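Local coordinates for rhamnosidase B (Bacillus sp., PDB 2OKX), which hydrolyses terminal alpha-L-rhamnosyl residues from glycosides, as an alpha-L-rhamnosidase of glycoside hydrolase family 78, at residues V889-Q894 with L925-E930; V937-P942 with G947-V952. One frame throughout, in Å; residues are numbered along the deposited sequence. Where two conformers were deposited one is given.

Contact 1 (V889-Q894 with L925-E930); sequences VDIAPQ and LKLRIE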
ATOM      1  N   VAL A 889     -12.028  -5.253  33.347  1.00 19.49           N
ATOM      2  CA  VAL A 889     -11.127  -4.227  32.858  1.00 18.44           C
ATOM      3  C   VAL A 889     -10.305  -3.686  34.010  1.00 19.00           C
ATOM      4  O   VAL A 889     -10.809  -3.500  35.116  1.00 19.37           O
ATOM      5  CB  VAL A 889     -11.916  -3.072  32.189  0.60 18.66           C
ATOM      6  CG1 VAL A 889     -12.943  -2.509  33.157  0.60 18.75           C
ATOM      7  CG2 VAL A 889     -10.965  -1.978  31.732  0.60 16.44           C
ATOM      8  N   ASP A 890      -9.023  -3.470  33.750  1.00 17.81           N
ATOM      9  CA  ASP A 890      -8.122  -2.935  34.751  1.00 18.88           C
ATOM     10  C   ASP A 890      -7.911  -1.455  34.463  1.00 20.28           C
ATOM     11  O   ASP A 890      -7.493  -1.088  33.363  1.00 20.58           O
ATOM     12  CB  ASP A 890      -6.777  -3.660  34.692  1.00 20.30           C
ATOM     13  CG  ASP A 890      -6.890  -5.129  35.044  1.00 22.72           C
ATOM     14  OD1 ASP A 890      -5.921  -5.872  34.787  1.00 22.92           O
ATOM     15  OD2 ASP A 890      -7.943  -5.540  35.579  1.00 22.20           O
ATOM     16  N   ILE A 891      -8.222  -0.610  35.441  1.00 18.01           N
ATOM     17  CA  ILE A 891      -8.033   0.828  35.297  1.00 18.61           C
ATOM     18  C   ILE A 891      -6.874   1.218  36.209  1.00 18.75           C
ATOM     19  O   ILE A 891      -6.991   1.177  37.440  1.00 20.28           O
ATOM     20  CB  ILE A 891      -9.298   1.612  35.713  1.00 18.31           C
ATOM     21  CG1 ILE A 891     -10.508   1.133  34.903  1.00 19.02           C
ATOM     22  CG2 ILE A 891      -9.077   3.112  35.499  1.00 18.21           C
ATOM     23  CD1 ILE A 891     -10.369   1.287  33.396  1.00 20.57           C
ATOM     24  N   ALA A 892      -5.747   1.580  35.605  1.00 18.04           N
ATOM     25  CA  ALA A 892      -4.559   1.961  36.364  1.00 16.91           C
ATOM     26  C   ALA A 892      -3.842   3.114  35.667  1.00 16.28           C
ATOM     27  O   ALA A 892      -2.887   2.904  34.926  1.00 17.52           O
ATOM     28  CB  ALA A 892      -3.621   0.762  36.492  1.00 14.43           C
ATOM     29  N   PRO A 893      -4.295   4.349  35.911  1.00 15.91           N
ATOM     30  CA  PRO A 893      -3.698   5.541  35.302  1.00 16.07           C
ATOM     31  C   PRO A 893      -2.231   5.745  35.665  1.00 18.59           C
ATOM     32  O   PRO A 893      -1.783   5.344  36.741  1.00 16.64           O
ATOM     33  CB  PRO A 893      -4.571   6.682  35.835  1.00 15.55           C
ATOM     34  CG  PRO A 893      -5.892   6.018  36.129  1.00 14.30           C
ATOM     35  CD  PRO A 893      -5.438   4.719  36.765  1.00 15.39           C
ATOM     36  N   GLN A 894      -1.490   6.352  34.738  1.00 18.07           N
ATOM     37  CA  GLN A 894      -0.084   6.693  34.928  1.00 18.51           C
ATOM     38  C   GLN A 894       0.024   8.103  34.348  1.00 19.43           C
ATOM     39  O   GLN A 894       0.486   8.292  33.222  1.00 19.44           O
ATOM     40  CB  GLN A 894       0.839   5.727  34.168  1.00 19.25           C
ATOM     41  CG  GLN A 894       0.863   4.306  34.735  1.00 19.32           C
ATOM     42  CD  GLN A 894       1.295   4.256  36.196  1.00 21.46           C
ATOM     43  OE1 GLN A 894       1.103   3.245  36.872  1.00 25.15           O
ATOM     44  NE2 GLN A 894       1.888   5.342  36.684  1.00 18.76           N
ATOM     45  N   LEU A 925      -5.998  12.747  43.010  1.00 19.87           N
ATOM     46  CA  LEU A 925      -6.733  12.665  41.753  1.00 20.83           C
ATOM     47  C   LEU A 925      -8.234  12.542  41.927  1.00 21.93           C
ATOM     48  O   LEU A 925      -8.726  12.104  42.968  1.00 23.13           O
ATOM     49  CB  LEU A 925      -6.294  11.436  40.948  1.00 20.54           C
ATOM     50  CG  LEU A 925      -5.057  11.360  40.063  1.00 23.86           C
ATOM     51  CD1 LEU A 925      -4.924   9.928  39.550  1.00 24.25           C
ATOM     52  CD2 LEU A 925      -5.173  12.330  38.897  1.00 19.53           C
ATOM     53  N   LYS A 926      -8.949  12.928  40.879  1.00 20.00           N
ATOM     54  CA  LYS A 926     -10.390  12.782  40.809  1.00 19.84           C
ATOM     55  C   LYS A 926     -10.460  11.874  39.577  1.00 19.85           C
ATOM     56  O   LYS A 926      -9.861  12.189  38.543  1.00 17.02           O
ATOM     57  CB  LYS A 926     -11.072  14.113  40.512  1.00 24.22           C
ATOM     58  CG  LYS A 926     -12.576  14.063  40.672  1.00 30.86           C
ATOM     59  CD  LYS A 926     -13.277  15.000  39.699  1.00 35.31           C
ATOM     60  CE  LYS A 926     -12.757  16.425  39.791  1.00 36.77           C
ATOM     61  NZ  LYS A 926     -13.437  17.309  38.799  1.00 38.21           N
ATOM     62  N   LEU A 927     -11.162  10.752  39.682  1.00 17.27           N
ATOM     63  CA  LEU A 927     -11.253   9.801  38.577  1.00 15.32           C
ATOM     64  C   LEU A 927     -12.678   9.307  38.363  1.00 18.08           C
ATOM     65  O   LEU A 927     -13.359   8.944  39.318  1.00 16.31           O
ATOM     66  CB  LEU A 927     -10.333   8.604  38.862  1.00 16.86           C
ATOM     67  CG  LEU A 927     -10.466   7.329  38.019  1.00 17.21           C
ATOM     68  CD1 LEU A 927      -9.989   7.604  36.604  1.00 19.07           C
ATOM     69  CD2 LEU A 927      -9.636   6.203  38.638  1.00 17.97           C
ATOM     70  N   ARG A 928     -13.119   9.298  37.106  1.00 15.46           N
ATOM     71  CA  ARG A 928     -14.456   8.829  36.753  1.00 15.11           C
ATOM     72  C   ARG A 928     -14.307   7.686  35.746  1.00 16.99           C
ATOM     73  O   ARG A 928     -13.508   7.767  34.803  1.00 15.13           O
ATOM     74  CB  ARG A 928     -15.266   9.969  36.123  0.50 15.65           C
ATOM     75  CG  ARG A 928     -16.693   9.596  35.727  0.50 15.45           C
ATOM     76  CD  ARG A 928     -17.313  10.683  34.848  0.50 17.03           C
ATOM     77  NE  ARG A 928     -18.697  10.394  34.471  0.50 17.01           N
ATOM     78  CZ  ARG A 928     -19.746  10.564  35.270  0.50 16.38           C
ATOM     79  NH1 ARG A 928     -19.583  11.025  36.505  0.50 16.71           N
ATOM     80  NH2 ARG A 928     -20.964  10.279  34.828  0.50 16.84           N
ATOM     81  N   ILE A 929     -15.077   6.624  35.958  1.00 13.88           N
ATOM     82  CA  ILE A 929     -15.054   5.452  35.097  1.00 15.90           C
ATOM     83  C   ILE A 929     -16.498   5.096  34.752  1.00 17.82           C
ATOM     84  O   ILE A 929     -17.352   5.022  35.635  1.00 17.85           O
ATOM     85  CB  ILE A 929     -14.427   4.241  35.828  1.00 16.08           C
ATOM     86  CG1 ILE A 929     -12.981   4.555  36.217  1.00 16.64           C
ATOM     87  CG2 ILE A 929     -14.487   2.998  34.940  1.00 15.60           C
ATOM     88  CD1 ILE A 929     -12.406   3.584  37.239  1.00 18.10           C
ATOM     89  N   GLU A 930     -16.771   4.880  33.473  1.00 17.11           N
ATOM     90  CA  GLU A 930     -18.113   4.509  33.050  1.00 18.98           C
ATOM     91  C   GLU A 930     -17.992   3.279  32.165  1.00 18.38           C
ATOM     92  O   GLU A 930     -17.195   3.252  31.226  1.00 17.95           O
ATOM     93  CB  GLU A 930     -18.770   5.664  32.289  1.00 23.31           C
ATOM     94  CG  GLU A 930     -20.267   5.491  32.094  1.00 32.60           C
ATOM     95  CD  GLU A 930     -20.972   6.796  31.751  1.00 38.78           C
ATOM     96  OE1 GLU A 930     -22.224   6.808  31.758  1.00 39.78           O
ATOM     97  OE2 GLU A 930     -20.276   7.804  31.475  1.00 42.14           O
TER

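Contact 2 (V937-P942 with G947-V952); sequences VNVTLP and GEVTQV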
ATOM      1  N   VAL A 937     -14.678  -4.055  37.080  1.00 18.30           N
ATOM      2  CA  VAL A 937     -13.639  -3.033  36.991  1.00 18.52           C
ATOM      3  C   VAL A 937     -12.702  -3.061  38.191  1.00 19.25           C
ATOM      4  O   VAL A 937     -13.148  -2.955  39.331  1.00 20.39           O
ATOM      5  CB  VAL A 937     -14.260  -1.624  36.913  1.00 18.42           C
ATOM      6  CG1 VAL A 937     -13.161  -0.568  36.786  1.00 18.00           C
ATOM      7  CG2 VAL A 937     -15.231  -1.547  35.737  1.00 17.57           C
ATOM      8  N   ASN A 938     -11.405  -3.203  37.930  1.00 17.34           N
ATOM      9  CA  ASN A 938     -10.405  -3.203  38.992  1.00 19.27           C
ATOM     10  C   ASN A 938      -9.692  -1.853  38.915  1.00 19.40           C
ATOM     11  O   ASN A 938      -9.099  -1.527  37.889  1.00 20.75           O
ATOM     12  CB  ASN A 938      -9.407  -4.340  38.772  1.00 21.32           C
ATOM     13  CG  ASN A 938     -10.084  -5.688  38.669  1.00 27.97           C
ATOM     14  OD1 ASN A 938     -10.800  -6.110  39.583  1.00 27.68           O
ATOM     15  ND2 ASN A 938      -9.866  -6.377  37.553  1.00 28.97           N
ATOM     16  N   VAL A 939      -9.750  -1.072  39.987  1.00 18.30           N
ATOM     17  CA  VAL A 939      -9.132   0.255  39.997  1.00 19.06           C
ATOM     18  C   VAL A 939      -7.888   0.364  40.868  1.00 19.66           C
ATOM     19  O   VAL A 939      -7.903  -0.023  42.035  1.00 20.15           O
ATOM     20  CB  VAL A 939     -10.128   1.329  40.490  1.00 18.31           C
ATOM     21  CG1 VAL A 939      -9.501   2.722  40.366  1.00 18.41           C
ATOM     22  CG2 VAL A 939     -11.418   1.247  39.699  1.00 19.84           C
ATOM     23  N   THR A 940      -6.818   0.916  40.301  1.00 17.85           N
ATOM     24  CA  THR A 940      -5.571   1.101  41.034  1.00 17.08           C
ATOM     25  C   THR A 940      -5.022   2.504  40.782  1.00 19.37           C
ATOM     26  O   THR A 940      -4.588   2.812  39.672  1.00 16.45           O
ATOM     27  CB  THR A 940      -4.473   0.101  40.588  1.00 18.16           C
ATOM     28  OG1 THR A 940      -4.955  -1.241  40.700  1.00 20.22           O
ATOM     29  CG2 THR A 940      -3.234   0.253  41.461  1.00 19.14           C
ATOM     30  N   LEU A 941      -5.043   3.359  41.797  1.00 16.99           N
ATOM     31  CA  LEU A 941      -4.489   4.697  41.626  1.00 17.73           C
ATOM     32  C   LEU A 941      -2.970   4.546  41.566  1.00 19.16           C
ATOM     33  O   LEU A 941      -2.407   3.629  42.169  1.00 19.35           O
ATOM     34  CB  LEU A 941      -4.885   5.596  42.795  1.00 17.25           C
ATOM     35  CG  LEU A 941      -6.379   5.898  42.915  1.00 17.48           C
ATOM     36  CD1 LEU A 941      -6.599   6.888  44.043  1.00 17.48           C
ATOM     37  CD2 LEU A 941      -6.898   6.479  41.592  1.00 18.97           C
ATOM     38  N   PRO A 942      -2.287   5.434  40.826  1.00 19.19           N
ATOM     39  CA  PRO A 942      -0.827   5.363  40.709  1.00 20.84           C
ATOM     40  C   PRO A 942      -0.089   5.533  42.037  1.00 20.16           C
ATOM     41  O   PRO A 942      -0.633   6.075  43.000  1.00 18.21           O
ATOM     42  CB  PRO A 942      -0.508   6.463  39.695  1.00 18.77           C
ATOM     43  CG  PRO A 942      -1.607   7.447  39.898  1.00 19.31           C
ATOM     44  CD  PRO A 942      -2.823   6.564  40.050  1.00 20.04           C
ATOM     45  N   GLY A 947      -7.223   9.816  46.192  1.00 20.87           N
ATOM     46  CA  GLY A 947      -8.228  10.466  45.375  1.00 19.40           C
ATOM     47  C   GLY A 947      -9.650   9.970  45.501  1.00 20.64           C
ATOM     48  O   GLY A 947      -9.960   9.111  46.327  1.00 19.00           O
ATOM     49  N   GLU A 948     -10.512  10.524  44.656  1.00 18.66           N
ATOM     50  CA  GLU A 948     -11.925  10.192  44.639  1.00 19.88           C
ATOM     51  C   GLU A 948     -12.279   9.502  43.325  1.00 20.47           C
ATOM     52  O   GLU A 948     -12.088  10.068  42.250  1.00 19.90           O
ATOM     53  CB  GLU A 948     -12.741  11.473  44.784  1.00 21.05           C
ATOM     54  CG  GLU A 948     -14.225  11.245  44.910  1.00 28.51           C
ATOM     55  CD  GLU A 948     -14.626  10.718  46.277  1.00 30.86           C
ATOM     56  OE1 GLU A 948     -15.786  10.284  46.415  1.00 34.69           O
ATOM     57  OE2 GLU A 948     -13.792  10.745  47.208  1.00 28.27           O
ATOM     58  N   VAL A 949     -12.799   8.284  43.414  1.00 18.44           N
ATOM     59  CA  VAL A 949     -13.163   7.532  42.220  1.00 18.54           C
ATOM     60  C   VAL A 949     -14.675   7.384  42.090  1.00 19.89           C
ATOM     61  O   VAL A 949     -15.340   6.900  43.008  1.00 19.23           O
ATOM     62  CB  VAL A 949     -12.538   6.118  42.238  1.00 17.40           C
ATOM     63  CG1 VAL A 949     -12.883   5.377  40.955  1.00 19.79           C
ATOM     64  CG2 VAL A 949     -11.035   6.215  42.409  1.00 18.27           C
ATOM     65  N   THR A 950     -15.215   7.818  40.954  1.00 17.72           N
ATOM     66  CA  THR A 950     -16.642   7.707  40.695  1.00 18.22           C
ATOM     67  C   THR A 950     -16.824   6.649  39.614  1.00 20.50           C
ATOM     68  O   THR A 950     -16.417   6.840  38.462  1.00 18.12           O
ATOM     69  CB  THR A 950     -17.239   9.037  40.201  1.00 20.08           C
ATOM     70  OG1 THR A 950     -17.044  10.048  41.197  1.00 20.99           O
ATOM     71  CG2 THR A 950     -18.736   8.885  39.928  1.00 19.83           C
ATOM     72  N   GLN A 951     -17.414   5.520  39.988  1.00 17.94           N
ATOM     73  CA  GLN A 951     -17.628   4.454  39.032  1.00 17.92           C
ATOM     74  C   GLN A 951     -19.100   4.369  38.670  1.00 20.70           C
ATOM     75  O   GLN A 951     -19.956   4.155  39.533  1.00 20.41           O
ATOM     76  CB  GLN A 951     -17.160   3.114  39.591  1.00 17.49           C
ATOM     77  CG  GLN A 951     -17.274   1.995  38.569  1.00 21.81           C
ATOM     78  CD  GLN A 951     -16.792   0.663  39.097  1.00 23.89           C
ATOM     79  OE1 GLN A 951     -15.861   0.603  39.896  1.00 23.54           O
ATOM     80  NE2 GLN A 951     -17.416  -0.418  38.638  1.00 25.23           N
ATOM     81  N   VAL A 952     -19.377   4.542  37.383  1.00 20.44           N
ATOM     82  CA  VAL A 952     -20.732   4.507  36.863  1.00 20.63           C
ATOM     83  C   VAL A 952     -20.950   3.288  35.967  1.00 21.84           C
ATOM     84  O   VAL A 952     -20.132   2.994  35.094  1.00 20.83           O
ATOM     85  CB  VAL A 952     -21.022   5.779  36.033  1.00 23.30           C
ATOM     86  CG1 VAL A 952     -22.431   5.727  35.489  1.00 22.42           C
ATOM     87  CG2 VAL A 952     -20.818   7.028  36.889  1.00 22.39           C
TER
HETATM   88  O   HOH W   1     -14.899  -1.609  40.850  1.00 23.11           O
HETATM   89  O   HOH W   2     -16.580  -3.307  39.100  1.00 25.15           O

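Contact 1 (V889-Q894 with L925-E930)
I891 and P893 meet L927 and I929 in a buried apolar contact between the two sheets of the C-terminal beta-sandwich domain. Strand 888-891 is the middle strand of the three-stranded sheet. Strand 924-932 belongs to the five-stranded sheet facing it. The register pairs I891 with I929 and P893 with L927, so the two segments run in opposite directions. About 179 Å² is buried between them.

The closest approach is between I891 and I929. The two side chains lie alongside, pointing opposite ways. I929 is extended at its second torsion (chi2 165°), which carries CD1 out toward the other sheet. There CD1 rests on the branch point of I891, against CB, with CG2 of I891 at 3.8 Å and CG1 of I891 at 3.9 Å. L927 forks between two partners. Its CD2 lies 4.4 Å from CG2 of I891, and its CD1 lies 4.4 Å from CG of P893. P893 thus continues the apolar face just past the end of its strand, and its ring also packs on W917. V915, V939 and V949 add to the surroundings of L927.

No hydrogen bond crosses between the two segments. The strands are bonded within their own sheets, and only aliphatic carbons meet here. Cohesion therefore comes from dispersion and exclusion of water, without directional bonds to set the spacing.

Contact 2 (V937-P942 with G947-V952)
With chi1 at -176° and chi2 at 179°, the side chain of Q951 is stretched out and carries its amide across to V937. V937 presents CB and CG2 to this amide, with NE2 of Q951 3.8 Å from CB of V937.

Two waters complete the link. Water 1 donates to both O of V937 (2.7 Å) and OE1 of Q951 (2.6 Å). Water 2 accepts from both N of V937 (2.9 Å) and NE2 of Q951 (3.0 Å). The amide thus answers the N-H and C=O of one residue through one water each. V937 lies on the outermost strand of its sheet, and its neighbours E936 and N938 make the backbone bonds to V889.

Apolar groups make up most of the rest. CG1 of V939 lies 4.3 Å from CG2 of V949. The same V949 methyl meets CD2 of L941 at 4.2 Å. The other L941 branch, CD1, is a methyl set against bare backbone, 3.7 Å from N of G947. The short strand segments are nearly antiparallel, at 175°. They lie in different sheets and face each other through side chains, as in a beta arch.

The contact thus joins a hydrated polar end to a mostly apolar one. At the polar end the two waters hold the Q951 amide by both its oxygen and its nitrogen, and link it to both backbone groups of V937.

In the fold
Contacts 1 and 2 join the same two sheets, and their centres are only 5 Å apart. Strands 888-891 and 936-939 are neighbours in one sheet, and 924-932 and 946-954 in the other. Probable hydrogen bonds tie the latter pair, from N of V952 to O of I929 and from N of T950 to O of L927, both 2.7 Å. V939 joins the two apolar patches, with CG2 3.5 Å from CD1 of I929. Contact 1 is the buried part and contact 2 the surface part. A bound calcium ion lies about 9 Å from the side chain of Q951 and about 12 Å from that of I929, too far for direct coordination.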